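Cytochrome P450 CYP260B1 (Sorangium cellulosum, PDB 5HIW) is a bacterial haem protein of the cytochrome P450 family, whose mainly helical fold with a small mixed sheet encloses iron protoporphyrin IX. Local coordinates at residues L2-L7 with F33-G38; V39-R44 with I298-L303; T60-T65 with V279-R284; S268-S273 with A305-E310. All blocks are in the same frame, centred on the assembly; numbering follows the deposited sequence. Where two conformers were deposited one is given.

Contact 1: residues L2-L7 with F33-G38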
# COMPACT_ATOMS: atom_id res chain seq x y z
N LEU A 2 15.66 -5.11 -25.83
CA LEU A 2 14.53 -5.79 -25.24
C LEU A 2 13.37 -5.66 -26.19
O LEU A 2 13.22 -4.67 -26.91
CB LEU A 2 14.14 -5.20 -23.86
CG LEU A 2 15.07 -5.40 -22.66
CD1 LEU A 2 14.41 -5.01 -21.36
CD2 LEU A 2 15.48 -6.83 -22.51
N PRO A 3 12.52 -6.66 -26.22
CA PRO A 3 11.30 -6.42 -26.91
C PRO A 3 10.53 -5.30 -26.22
O PRO A 3 10.66 -5.15 -24.98
CB PRO A 3 10.59 -7.74 -26.81
CG PRO A 3 11.12 -8.36 -25.58
CD PRO A 3 12.51 -7.89 -25.44
N ARG A 4 9.70 -4.57 -26.96
CA ARG A 4 9.02 -3.41 -26.36
C ARG A 4 7.51 -3.48 -26.51
O ARG A 4 7.00 -3.93 -27.52
CB ARG A 4 9.51 -2.10 -26.97
CG ARG A 4 11.00 -1.91 -26.94
CD ARG A 4 11.40 -0.79 -27.86
NE ARG A 4 11.20 0.53 -27.32
CZ ARG A 4 12.13 1.17 -26.63
NH1 ARG A 4 13.28 0.58 -26.36
NH2 ARG A 4 11.94 2.39 -26.27
N LYS A 5 6.77 -3.05 -25.48
CA LYS A 5 5.32 -3.12 -25.48
C LYS A 5 4.80 -1.98 -24.61
O LYS A 5 5.61 -1.26 -24.03
CB LYS A 5 4.86 -4.45 -24.86
CG LYS A 5 5.54 -5.69 -25.40
CD LYS A 5 5.00 -6.91 -24.65
CE LYS A 5 5.56 -8.17 -25.29
NZ LYS A 5 5.05 -9.42 -24.73
N ASN A 6 3.50 -1.72 -24.63
CA ASN A 6 2.93 -0.65 -23.77
C ASN A 6 1.77 -1.34 -23.05
O ASN A 6 0.68 -1.46 -23.59
CB ASN A 6 2.43 0.58 -24.58
CG ASN A 6 2.02 1.76 -23.65
OD1 ASN A 6 1.58 1.55 -22.53
ND2 ASN A 6 2.21 3.00 -24.10
N LEU A 7 2.04 -1.94 -21.89
CA LEU A 7 1.01 -2.71 -21.18
C LEU A 7 0.35 -1.94 -20.02
O LEU A 7 -0.76 -2.23 -19.63
CB LEU A 7 1.67 -3.99 -20.67
CG LEU A 7 2.35 -4.91 -21.68
CD1 LEU A 7 2.89 -6.11 -20.95
CD2 LEU A 7 1.35 -5.39 -22.75
N PHE A 33 10.55 -3.93 -22.43
CA PHE A 33 10.72 -2.54 -22.11
C PHE A 33 9.34 -2.01 -22.34
O PHE A 33 8.77 -2.11 -23.45
CB PHE A 33 11.78 -1.84 -23.01
CG PHE A 33 11.99 -0.40 -22.74
CD1 PHE A 33 11.14 0.58 -23.25
CD2 PHE A 33 13.08 0.02 -22.00
CE1 PHE A 33 11.36 1.89 -22.96
CE2 PHE A 33 13.29 1.36 -21.71
CZ PHE A 33 12.42 2.31 -22.20
N ASP A 34 8.78 -1.43 -21.29
CA ASP A 34 7.49 -0.79 -21.40
C ASP A 34 7.67 0.66 -21.78
O ASP A 34 8.19 1.46 -21.04
CB ASP A 34 6.70 -0.88 -20.09
CG ASP A 34 5.26 -0.57 -20.28
OD1 ASP A 34 4.94 0.62 -20.44
OD2 ASP A 34 4.45 -1.52 -20.33
N GLU A 35 7.15 0.98 -22.96
CA GLU A 35 7.22 2.34 -23.52
C GLU A 35 6.38 3.36 -22.78
O GLU A 35 6.74 4.50 -22.77
CB GLU A 35 6.85 2.30 -25.03
CG GLU A 35 7.87 1.53 -25.83
CD GLU A 35 7.63 1.50 -27.34
OE1 GLU A 35 6.47 1.50 -27.77
OE2 GLU A 35 8.64 1.33 -28.05
N GLY A 36 5.30 2.93 -22.14
CA GLY A 36 4.47 3.86 -21.30
C GLY A 36 5.24 4.21 -20.01
O GLY A 36 5.28 5.36 -19.62
N LEU A 37 5.84 3.23 -19.35
CA LEU A 37 6.64 3.48 -18.11
C LEU A 37 8.01 4.01 -18.39
O LEU A 37 8.57 4.69 -17.57
CB LEU A 37 6.80 2.19 -17.24
CG LEU A 37 5.53 1.47 -16.76
CD1 LEU A 37 5.93 0.34 -15.86
CD2 LEU A 37 4.51 2.36 -16.03
N GLY A 38 8.60 3.67 -19.53
CA GLY A 38 9.95 4.14 -19.85
C GLY A 38 11.08 3.32 -19.25
O GLY A 38 12.21 3.80 -19.17

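Contact 2: residues V39-R44 with I298-L303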
# COMPACT_ATOMS: atom_id res chain seq x y z
N VAL A 39 10.79 2.09 -18.82
CA VAL A 39 11.77 1.23 -18.22
C VAL A 39 11.55 -0.21 -18.55
O VAL A 39 10.40 -0.62 -18.85
CB VAL A 39 11.78 1.39 -16.66
CG1 VAL A 39 12.22 2.77 -16.27
CG2 VAL A 39 10.42 1.08 -16.07
N PRO A 40 12.61 -1.04 -18.40
CA PRO A 40 12.43 -2.47 -18.48
C PRO A 40 11.50 -2.95 -17.31
O PRO A 40 11.51 -2.33 -16.26
CB PRO A 40 13.83 -3.04 -18.26
CG PRO A 40 14.74 -1.92 -18.46
CD PRO A 40 14.01 -0.68 -18.13
N VAL A 41 10.74 -3.98 -17.55
CA VAL A 41 9.80 -4.57 -16.59
C VAL A 41 10.10 -6.04 -16.55
O VAL A 41 10.34 -6.67 -17.59
CB VAL A 41 8.36 -4.28 -17.01
CG1 VAL A 41 7.38 -5.00 -16.17
CG2 VAL A 41 8.05 -2.82 -16.95
N VAL A 42 10.07 -6.61 -15.35
CA VAL A 42 10.02 -8.05 -15.13
C VAL A 42 8.65 -8.48 -14.74
O VAL A 42 8.03 -7.98 -13.72
CB VAL A 42 10.98 -8.46 -14.01
CG1 VAL A 42 11.11 -9.95 -13.92
CG2 VAL A 42 12.35 -7.83 -14.30
N LEU A 43 8.14 -9.38 -15.52
CA LEU A 43 6.79 -9.90 -15.30
C LEU A 43 6.68 -11.22 -14.54
O LEU A 43 5.87 -11.29 -13.62
CB LEU A 43 6.00 -10.01 -16.59
CG LEU A 43 5.67 -8.72 -17.35
CD1 LEU A 43 4.99 -9.04 -18.70
CD2 LEU A 43 4.75 -7.82 -16.51
N ARG A 44 7.42 -12.26 -14.92
CA ARG A 44 7.14 -13.60 -14.35
C ARG A 44 7.47 -13.62 -12.86
O ARG A 44 8.52 -13.09 -12.42
CB ARG A 44 7.91 -14.74 -15.00
CG ARG A 44 7.38 -14.95 -16.43
CD ARG A 44 8.20 -15.97 -17.17
NE ARG A 44 7.79 -15.94 -18.57
CZ ARG A 44 8.31 -16.70 -19.54
NH1 ARG A 44 9.27 -17.61 -19.29
NH2 ARG A 44 7.86 -16.51 -20.78
N ILE A 298 17.44 1.03 -14.44
CA ILE A 298 16.29 1.09 -13.52
C ILE A 298 15.23 0.07 -13.97
O ILE A 298 14.72 0.16 -15.11
CB ILE A 298 15.71 2.49 -13.47
CG1 ILE A 298 16.80 3.49 -13.02
CG2 ILE A 298 14.50 2.51 -12.55
CD1 ILE A 298 16.34 4.95 -12.91
N LEU A 299 14.92 -0.89 -13.09
CA LEU A 299 14.10 -2.08 -13.37
C LEU A 299 12.80 -2.05 -12.57
O LEU A 299 12.82 -1.79 -11.37
CB LEU A 299 14.90 -3.30 -13.02
CG LEU A 299 14.42 -4.66 -13.42
CD1 LEU A 299 14.37 -4.77 -14.97
CD2 LEU A 299 15.29 -5.74 -12.84
N TYR A 300 11.66 -2.25 -13.26
CA TYR A 300 10.38 -2.29 -12.64
C TYR A 300 9.91 -3.75 -12.53
O TYR A 300 9.84 -4.51 -13.53
CB TYR A 300 9.39 -1.42 -13.44
CG TYR A 300 7.97 -1.26 -12.92
CD1 TYR A 300 6.99 -2.18 -13.17
CD2 TYR A 300 7.65 -0.19 -12.16
CE1 TYR A 300 5.69 -1.99 -12.68
CE2 TYR A 300 6.38 0.02 -11.69
CZ TYR A 300 5.40 -0.84 -11.98
OH TYR A 300 4.15 -0.64 -11.48
N LEU A 301 9.45 -4.10 -11.33
CA LEU A 301 8.97 -5.48 -11.04
C LEU A 301 7.47 -5.49 -10.89
O LEU A 301 6.92 -4.75 -10.08
CB LEU A 301 9.60 -6.00 -9.74
CG LEU A 301 11.11 -5.88 -9.59
CD1 LEU A 301 11.60 -6.42 -8.25
CD2 LEU A 301 11.74 -6.71 -10.69
N SER A 302 6.77 -6.26 -11.73
CA SER A 302 5.35 -6.41 -11.60
C SER A 302 5.01 -7.24 -10.35
O SER A 302 5.49 -8.35 -10.17
CB SER A 302 4.73 -7.14 -12.78
OG SER A 302 3.31 -7.30 -12.57
N LEU A 303 4.21 -6.66 -9.50
CA LEU A 303 3.71 -7.36 -8.31
C LEU A 303 2.34 -7.94 -8.58
O LEU A 303 1.73 -8.47 -7.68
CB LEU A 303 3.73 -6.43 -7.12
CG LEU A 303 5.08 -5.84 -6.75
CD1 LEU A 303 5.02 -4.85 -5.57
CD2 LEU A 303 6.16 -6.83 -6.42
O HOH W 1 4.77 -10.98 -11.00

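Contact 3: residues T60-T65 with V279-R284. With HEM (protoporphyrin IX containing Fe), chain B.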
# COMPACT_ATOMS: atom_id res chain seq x y z
N THR A 60 18.06 -0.82 -3.79
CA THR A 60 17.03 0.20 -3.68
C THR A 60 17.60 1.62 -3.90
O THR A 60 17.07 2.61 -3.42
CB THR A 60 16.26 0.05 -2.35
OG1 THR A 60 17.16 -0.06 -1.25
CG2 THR A 60 15.34 -1.16 -2.40
N ARG A 61 18.72 1.70 -4.59
CA ARG A 61 19.41 2.99 -4.75
C ARG A 61 18.51 4.08 -5.32
O ARG A 61 18.60 5.24 -4.91
CB ARG A 61 20.65 2.79 -5.68
CG ARG A 61 21.49 4.06 -5.92
CD ARG A 61 22.46 3.85 -7.03
NE ARG A 61 23.49 2.94 -6.62
CZ ARG A 61 24.60 3.32 -5.98
NH1 ARG A 61 24.82 4.59 -5.66
NH2 ARG A 61 25.49 2.41 -5.64
N THR A 62 17.58 3.69 -6.20
CA THR A 62 16.71 4.68 -6.89
C THR A 62 15.82 5.39 -5.92
O THR A 62 15.44 6.54 -6.16
CB THR A 62 15.83 4.09 -8.00
OG1 THR A 62 14.90 3.18 -7.43
CG2 THR A 62 16.63 3.39 -9.06
N TYR A 63 15.54 4.78 -4.77
CA TYR A 63 14.68 5.40 -3.76
C TYR A 63 15.43 6.43 -2.95
O TYR A 63 14.80 7.19 -2.24
CB TYR A 63 14.21 4.42 -2.68
CG TYR A 63 13.02 3.50 -2.92
CD1 TYR A 63 11.69 3.97 -2.84
CD2 TYR A 63 13.22 2.13 -3.04
CE1 TYR A 63 10.61 3.09 -3.01
CE2 TYR A 63 12.15 1.25 -3.17
CZ TYR A 63 10.85 1.72 -3.16
OH TYR A 63 9.82 0.79 -3.28
N ASP A 64 16.77 6.41 -2.97
CA ASP A 64 17.63 7.19 -2.02
C ASP A 64 17.89 8.63 -2.49
O ASP A 64 19.00 8.99 -2.89
CB ASP A 64 18.94 6.44 -1.84
CG ASP A 64 19.68 6.82 -0.59
OD1 ASP A 64 19.17 7.55 0.26
OD2 ASP A 64 20.80 6.29 -0.41
N THR A 65 16.82 9.42 -2.40
CA THR A 65 16.75 10.75 -2.94
C THR A 65 15.65 11.54 -2.23
O THR A 65 14.65 10.99 -1.69
CB THR A 65 16.51 10.72 -4.46
OG1 THR A 65 16.67 12.04 -4.97
CG2 THR A 65 15.09 10.27 -4.78
N VAL A 279 10.50 -0.74 -7.88
CA VAL A 279 11.62 -0.48 -8.70
C VAL A 279 12.93 -0.92 -7.99
O VAL A 279 13.04 -0.85 -6.77
CB VAL A 279 11.67 1.03 -8.98
CG1 VAL A 279 12.94 1.32 -9.73
CG2 VAL A 279 10.40 1.47 -9.75
N ARG A 280 13.87 -1.45 -8.79
CA ARG A 280 15.27 -1.77 -8.36
C ARG A 280 16.32 -1.16 -9.31
O ARG A 280 15.99 -0.79 -10.46
CB ARG A 280 15.42 -3.28 -8.31
CG ARG A 280 14.52 -4.00 -7.27
CD ARG A 280 15.05 -3.69 -5.87
NE ARG A 280 14.41 -4.33 -4.74
CZ ARG A 280 13.34 -3.86 -4.07
NH1 ARG A 280 12.88 -4.53 -3.03
NH2 ARG A 280 12.71 -2.77 -4.48
N PHE A 281 17.53 -1.03 -8.79
CA PHE A 281 18.70 -0.42 -9.45
C PHE A 281 19.69 -1.54 -9.69
O PHE A 281 19.99 -2.32 -8.79
CB PHE A 281 19.32 0.66 -8.60
CG PHE A 281 20.55 1.29 -9.26
CD1 PHE A 281 21.81 0.68 -9.12
CD2 PHE A 281 20.42 2.37 -10.12
CE1 PHE A 281 22.93 1.19 -9.76
CE2 PHE A 281 21.55 2.92 -10.75
CZ PHE A 281 22.80 2.31 -10.58
N VAL A 282 20.14 -1.69 -10.96
CA VAL A 282 21.00 -2.84 -11.31
C VAL A 282 22.44 -2.43 -11.06
O VAL A 282 22.96 -1.59 -11.78
CB VAL A 282 20.79 -3.26 -12.75
CG1 VAL A 282 21.61 -4.44 -13.07
CG2 VAL A 282 19.34 -3.61 -12.97
N GLU A 283 23.03 -2.97 -10.00
CA GLU A 283 24.32 -2.52 -9.49
C GLU A 283 25.47 -3.11 -10.33
O GLU A 283 26.49 -2.50 -10.47
CB GLU A 283 24.46 -2.92 -8.01
CG GLU A 283 23.56 -2.15 -7.02
CD GLU A 283 23.96 -0.71 -6.80
OE1 GLU A 283 25.08 -0.41 -7.24
OE2 GLU A 283 23.20 0.13 -6.19
N ARG A 284 25.26 -4.28 -10.87
CA ARG A 284 26.23 -4.93 -11.77
C ARG A 284 25.48 -5.66 -12.88
O ARG A 284 24.39 -6.19 -12.68
CB ARG A 284 27.14 -5.91 -10.99
CG ARG A 284 26.68 -7.37 -10.98
CD ARG A 284 27.51 -8.17 -9.99
NE ARG A 284 26.81 -9.36 -9.55
CZ ARG A 284 27.27 -10.21 -8.64
NH1 ARG A 284 28.45 -9.99 -8.06
NH2 ARG A 284 26.55 -11.28 -8.32
CHA HEM B . 7.61 -1.61 2.04
CHB HEM B . 3.28 -2.27 -0.05
CHC HEM B . 1.12 -0.58 3.89
CHD HEM B . 5.39 0.92 5.45
C1A HEM B . 6.65 -2.01 1.16
C2A HEM B . 6.87 -2.65 -0.09
C3A HEM B . 5.64 -2.87 -0.66
C4A HEM B . 4.67 -2.25 0.19
CMA HEM B . 5.39 -3.53 -2.03
CAA HEM B . 8.21 -3.15 -0.62
CBA HEM B . 8.99 -1.98 -1.24
CGA HEM B . 10.18 -2.43 -2.00
O1A HEM B . 10.62 -3.62 -1.85
O2A HEM B . 10.63 -1.71 -2.93
C1B HEM B . 2.33 -1.83 0.79
C2B HEM B . 0.93 -2.03 0.54
C3B HEM B . 0.32 -1.55 1.69
C4B HEM B . 1.35 -1.05 2.60
CMB HEM B . 0.19 -2.57 -0.69
CAB HEM B . -1.12 -1.52 1.81
CBB HEM B . -1.87 -0.87 2.63
C1C HEM B . 2.11 -0.01 4.69
C2C HEM B . 1.82 0.58 5.96
C3C HEM B . 3.05 1.01 6.39
C4C HEM B . 4.03 0.73 5.39
CMC HEM B . 0.41 0.61 6.51
CAC HEM B . 3.37 1.67 7.67
CBC HEM B . 2.65 1.44 8.75
C1D HEM B . 6.32 0.32 4.61
C2D HEM B . 7.77 0.50 4.88
C3D HEM B . 8.40 -0.19 3.94
C4D HEM B . 7.33 -0.81 3.13
CMD HEM B . 8.42 1.37 5.94
CAD HEM B . 9.91 -0.42 3.77
CBD HEM B . 10.27 -1.70 4.49
CGD HEM B . 11.77 -2.02 4.42
O1D HEM B . 12.53 -1.54 3.53
O2D HEM B . 12.30 -2.81 5.27
NA HEM B . 5.26 -1.80 1.31
NB HEM B . 2.51 -1.38 2.05
NC HEM B . 3.40 0.02 4.38
ND HEM B . 6.11 -0.47 3.53
FE HEM B . 4.36 -0.94 2.83
O HOH W 2 14.61 1.20 -5.60
O HOH W 3 4.37 1.04 1.67

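Contact 4: residues S268-S273 with A305-E310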
# COMPACT_ATOMS: atom_id res chain seq x y z
N SER A 268 -8.65 -10.90 -1.88
CA SER A 268 -8.78 -9.58 -2.53
C SER A 268 -7.46 -9.07 -2.95
O SER A 268 -7.31 -8.48 -4.04
CB SER A 268 -9.57 -8.55 -1.66
OG SER A 268 -8.77 -7.92 -0.61
N THR A 269 -6.43 -9.32 -2.12
CA THR A 269 -5.12 -8.84 -2.49
C THR A 269 -4.51 -9.64 -3.65
O THR A 269 -3.61 -9.14 -4.32
CB THR A 269 -4.09 -8.68 -1.36
OG1 THR A 269 -3.70 -9.96 -0.85
CG2 THR A 269 -4.66 -7.81 -0.27
N ARG A 270 -4.94 -10.88 -3.84
CA ARG A 270 -4.45 -11.68 -5.02
C ARG A 270 -5.24 -11.29 -6.30
O ARG A 270 -4.66 -10.96 -7.37
CB ARG A 270 -4.60 -13.18 -4.76
CG ARG A 270 -4.11 -14.02 -5.93
CD ARG A 270 -4.64 -15.42 -5.88
NE ARG A 270 -6.03 -15.36 -6.15
CZ ARG A 270 -6.57 -15.18 -7.34
NH1 ARG A 270 -5.84 -15.04 -8.42
NH2 ARG A 270 -7.88 -15.21 -7.42
N TRP A 271 -6.54 -11.31 -6.17
CA TRP A 271 -7.45 -11.07 -7.30
C TRP A 271 -7.40 -9.63 -7.79
O TRP A 271 -7.54 -9.32 -8.98
CB TRP A 271 -8.85 -11.39 -6.84
CG TRP A 271 -9.84 -11.34 -7.85
CD1 TRP A 271 -10.04 -12.27 -8.88
CD2 TRP A 271 -10.78 -10.32 -8.04
NE1 TRP A 271 -11.03 -11.84 -9.68
CE2 TRP A 271 -11.50 -10.64 -9.21
CE3 TRP A 271 -11.04 -9.13 -7.39
CZ2 TRP A 271 -12.53 -9.83 -9.71
CZ3 TRP A 271 -12.08 -8.31 -7.89
CH2 TRP A 271 -12.80 -8.66 -9.04
N CYS A 272 -7.17 -8.69 -6.87
CA CYS A 272 -7.13 -7.26 -7.27
C CYS A 272 -6.18 -6.49 -6.36
O CYS A 272 -6.61 -5.58 -5.62
CB CYS A 272 -8.54 -6.68 -7.20
SG CYS A 272 -8.69 -5.06 -8.09
N SER A 273 -4.91 -6.85 -6.42
CA SER A 273 -3.85 -6.07 -5.72
C SER A 273 -3.81 -4.61 -6.12
O SER A 273 -3.93 -4.30 -7.31
CB SER A 273 -2.49 -6.58 -6.03
OG SER A 273 -1.54 -5.88 -5.21
N ALA A 305 1.51 -9.74 -12.01
CA ALA A 305 1.42 -10.83 -12.99
C ALA A 305 1.37 -12.22 -12.32
O ALA A 305 0.58 -13.05 -12.70
CB ALA A 305 2.58 -10.75 -13.90
N ARG A 306 2.18 -12.43 -11.32
CA ARG A 306 2.16 -13.72 -10.50
C ARG A 306 0.78 -14.06 -10.06
O ARG A 306 0.39 -15.23 -10.08
CB ARG A 306 3.09 -13.65 -9.30
CG ARG A 306 3.32 -14.97 -8.59
CD ARG A 306 4.43 -14.90 -7.54
NE ARG A 306 4.94 -16.26 -7.35
CZ ARG A 306 4.41 -17.19 -6.55
NH1 ARG A 306 3.34 -16.97 -5.81
NH2 ARG A 306 4.94 -18.40 -6.53
N HIS A 307 -0.03 -13.07 -9.63
CA HIS A 307 -1.32 -13.36 -9.10
C HIS A 307 -2.26 -14.00 -10.11
O HIS A 307 -3.27 -14.60 -9.75
CB HIS A 307 -1.96 -12.08 -8.54
CG HIS A 307 -1.16 -11.48 -7.41
ND1 HIS A 307 -1.37 -10.20 -6.95
CD2 HIS A 307 -0.13 -11.99 -6.67
CE1 HIS A 307 -0.53 -9.96 -5.96
NE2 HIS A 307 0.22 -11.03 -5.77
N TYR A 308 -2.02 -13.71 -11.39
CA TYR A 308 -2.82 -14.24 -12.53
C TYR A 308 -2.13 -15.43 -13.30
O TYR A 308 -2.58 -15.80 -14.36
CB TYR A 308 -3.20 -13.05 -13.43
CG TYR A 308 -4.41 -12.36 -12.90
CD1 TYR A 308 -4.33 -11.55 -11.76
CD2 TYR A 308 -5.63 -12.58 -13.43
CE1 TYR A 308 -5.45 -10.93 -11.23
CE2 TYR A 308 -6.76 -12.03 -12.87
CZ TYR A 308 -6.65 -11.18 -11.76
OH TYR A 308 -7.80 -10.60 -11.26
N ASP A 309 -1.06 -16.02 -12.76
CA ASP A 309 -0.39 -17.23 -13.38
C ASP A 309 -1.15 -18.47 -12.91
O ASP A 309 -1.05 -18.83 -11.78
CB ASP A 309 1.07 -17.22 -12.95
CG ASP A 309 1.86 -18.38 -13.45
OD1 ASP A 309 1.27 -19.40 -13.90
OD2 ASP A 309 3.10 -18.26 -13.32
N GLU A 310 -1.98 -19.06 -13.80
CA GLU A 310 -2.78 -20.30 -13.55
C GLU A 310 -1.99 -21.47 -12.99
O GLU A 310 -2.55 -22.33 -12.37
CB GLU A 310 -3.44 -20.78 -14.88
CG GLU A 310 -2.43 -20.73 -16.04
CD GLU A 310 -2.61 -21.78 -17.11
OE1 GLU A 310 -3.70 -21.77 -17.73
OE2 GLU A 310 -1.66 -22.58 -17.34
O HOH W 4 -3.73 -8.77 -8.34

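Contact 1: residues L2-L7 with F33-G38
Arg4 and Phe33 lie side by side and point the same way, the guanidinium resting flat on one face of the ring. Their planes are 17° apart and their centres are separated by 4.2 Å. The overlap is offset: Phe33 CD1 sits over the middle of the guanidinium, Arg4 NH2 approaches Phe33 CE1 to 3.4 Å, and NH1 stands over the ring displaced toward its rim. Leu2 CB packs 4.2 Å from Phe33 CB. The Arg4 chain bends at chi3 (80°), which turns NE toward Glu35. That side chain crosses Arg4 at about a right angle, and its OE2 accepts from Arg4 NE at 2.8 Å. The oxygen lies in the guanidinium plane although the carboxylate itself is turned well out of that plane. The guanidinium thus has the ring over one face and the carboxylate at its edge.

The backbones form a short parallel pairing, Arg4 with Phe33 and Lys5 with Asp34, in which Phe33 N bonds to Pro3 O, Lys5 N to Phe33 O and Glu35 N to Lys5 O. It closes the beta-alpha-beta unit of strand 4-5, helix 17-28 and strand 31-34, with strand 4-5 outermost in the sheet.

Lys5 and Asp34 occupy the other face. Asp34 CG stands anti to the backbone N (chi1 -165°), and OD2 takes the N-H of Leu7 at 2.9 Å from its syn side while also bonding Tyr32 OH. The second oxygen, OD1, accepts from Leu37 N at 3.0 Å in an Asx motif, so both carboxylate oxygens are engaged. Lys5 NZ finds its partner in His29 ND1.

Contact 2: residues V39-R44 with I298-L303
Tyr300 uses both its backbone polar groups to straddle Val41: its N-H reaches Pro40 O at 3.0 Å, and its carbonyl receives the N-H of Val42 at 2.8 Å. A third bond, Ser302 N to Val42 O, continues the parallel pairing in which Val41 faces Tyr300 and Val42 faces Leu301. Val41 CA also approaches Tyr300 O to 3.1 Å in a CA-H...O contact, giving that oxygen a second, weaker neighbour. Water 1 donates to Leu43 O and Ser302 O, bridging the two segments just past the last direct bond. At the other end the pattern breaks at Pro40, whose nitrogen carries no hydrogen. Ile298 O there meets Pro40 CD at 3.2 Å and remains a buried carbonyl without a polar partner.

The apolar contacts divide between the two faces of the sheet. On one, Val42 CG2 fits between Leu299 CD1, 3.7 Å away, and Leu301 CD2. It stands anti to the carbonyl carbon while CG1 takes the place anti to the backbone N (chi1 -171°). Helix 45-53 covers this face through Val48, Val51 and Leu52. On the other, Val41 and Tyr300 lie alongside, with CG2 of the valine 4.0 Å from Tyr300 CD1, and Val39 CG2 comes at an angle to Tyr300 CB at 3.8 Å. The Tyr300 ring also meets that of Phe8, the two planes nearly perpendicular.

Joining strand 39-42, from the N-terminal part of the chain, to strand 298-302 across more than 250 residues, this pairing forms the middle of the mixed beta sheet characteristic of the P450 fold, and Leu303, just past it, touches the haem.

Contact 3: residues T60-T65 with V279-R284
Arg61 reaches across Phe281 to Glu283; its side chain meets the ring first and the carboxylate at its tip. CB begins against Phe281 CB, at 3.9 Å. CG stands anti to the backbone N (chi1 -179°); beyond it CD lies over the phenyl face, 3.6 Å from the ring centroid and just 3° off the normal, a nearly centred CH-pi contact. NE is still over the face, near CE1, yet directs its N-H at Glu283 OE2, 2.9 Å away. From there the guanidinium leaves the ring, their planes 59° apart, and NH2 takes OE1 at 3.3 Å. NE and NH2 thus grip the carboxylate side-on, one to each oxygen; OE2 also has a hydrogen bond with Ser59 OG.

Thr62 CG2 borders the same phenyl ring at its edge. Its OG1 shares water 2 with Val279 O, a carbonyl that additionally accepts from Arg280 NH2.

Arg280 leads inward. Thr60 CG2 lies 3.7 Å above the centre of its guanidinium, while the edge faces a haem propionate: NH1 bonds O1A at 2.7 Å and NH2 bonds O2A at 2.8 Å, both nearly straight. In the conformer described, Tyr63 OH donates to O2A. Two opposed charges meeting in such a bidentate pair would be expected to stabilise the propionate as an anion.

His80, Arg84 and His336 also hydrogen-bond the haem. An arginine from this strand paired with a propionate is a recurrent feature of the haem site in P450 enzymes, and the 3-10 turn at residues 61-63 borders that site.

Contact 4: residues S268-S273 with A305-E310
Tyr308 OH donates to Trp271 O at 2.6 Å, lying in the carbonyl plane and on a lone pair, and so ties the end of helix 261-271 to the turn at residues 305-310. Next to it Arg270 NH1 gives a bent bond to His307 O, 2.9 Å long with 132° at the hydrogen. The acceptor lies in the guanidinium plane. NH1 has Pro316 O as another partner, while NE forms a salt bridge with Glu267.

Water 4 extends the network. It donates to Arg270 O at 2.6 Å, accepts from Ser273 N and lies in the plane of the His307 ring, 3.1 Å from ND1. The other ring nitrogen, NE2, bonds Leu329 N.

Packing surrounds these bonds. Arg270 CA covers one face of the imidazole toward its rim, Ser273 CB meets the ring edge, and Arg270 CG passes His307 CB at 3.9 Å. Tyr308 OH in turn stands over the rim of the Trp271 indole, whose NE1 bonds Glu317 O.

Glu267 and Arg270, one turn apart, form the ExxR motif of the K helix, a signature of cytochromes P450.

Contacts 1, 2 and 3 lie across one mixed sheet: contact 1 at its outer strand 4-5, contact 2 in the middle, and contact 3 on strand 277-282, toward the opposite edge. Asp34 N joins contacts 1 and 2 through Val39 O, and Leu299 O joins contacts 2 and 3 through Arg280 N. Chemistry follows place. Surface contact 1 uses a charged pair and a cation laid on a ring; buried contact 2 relies on backbone bonds and aliphatic packing; partly buried contact 3 runs from an outer salt bridge to the haem propionate. Contact 4, whose touching residues are all buried, joins the end of helix 261-271 to the loop after strand 298-302, relies on carbonyls and water, and touches contact 2 through Ala305 CB and Leu43 O.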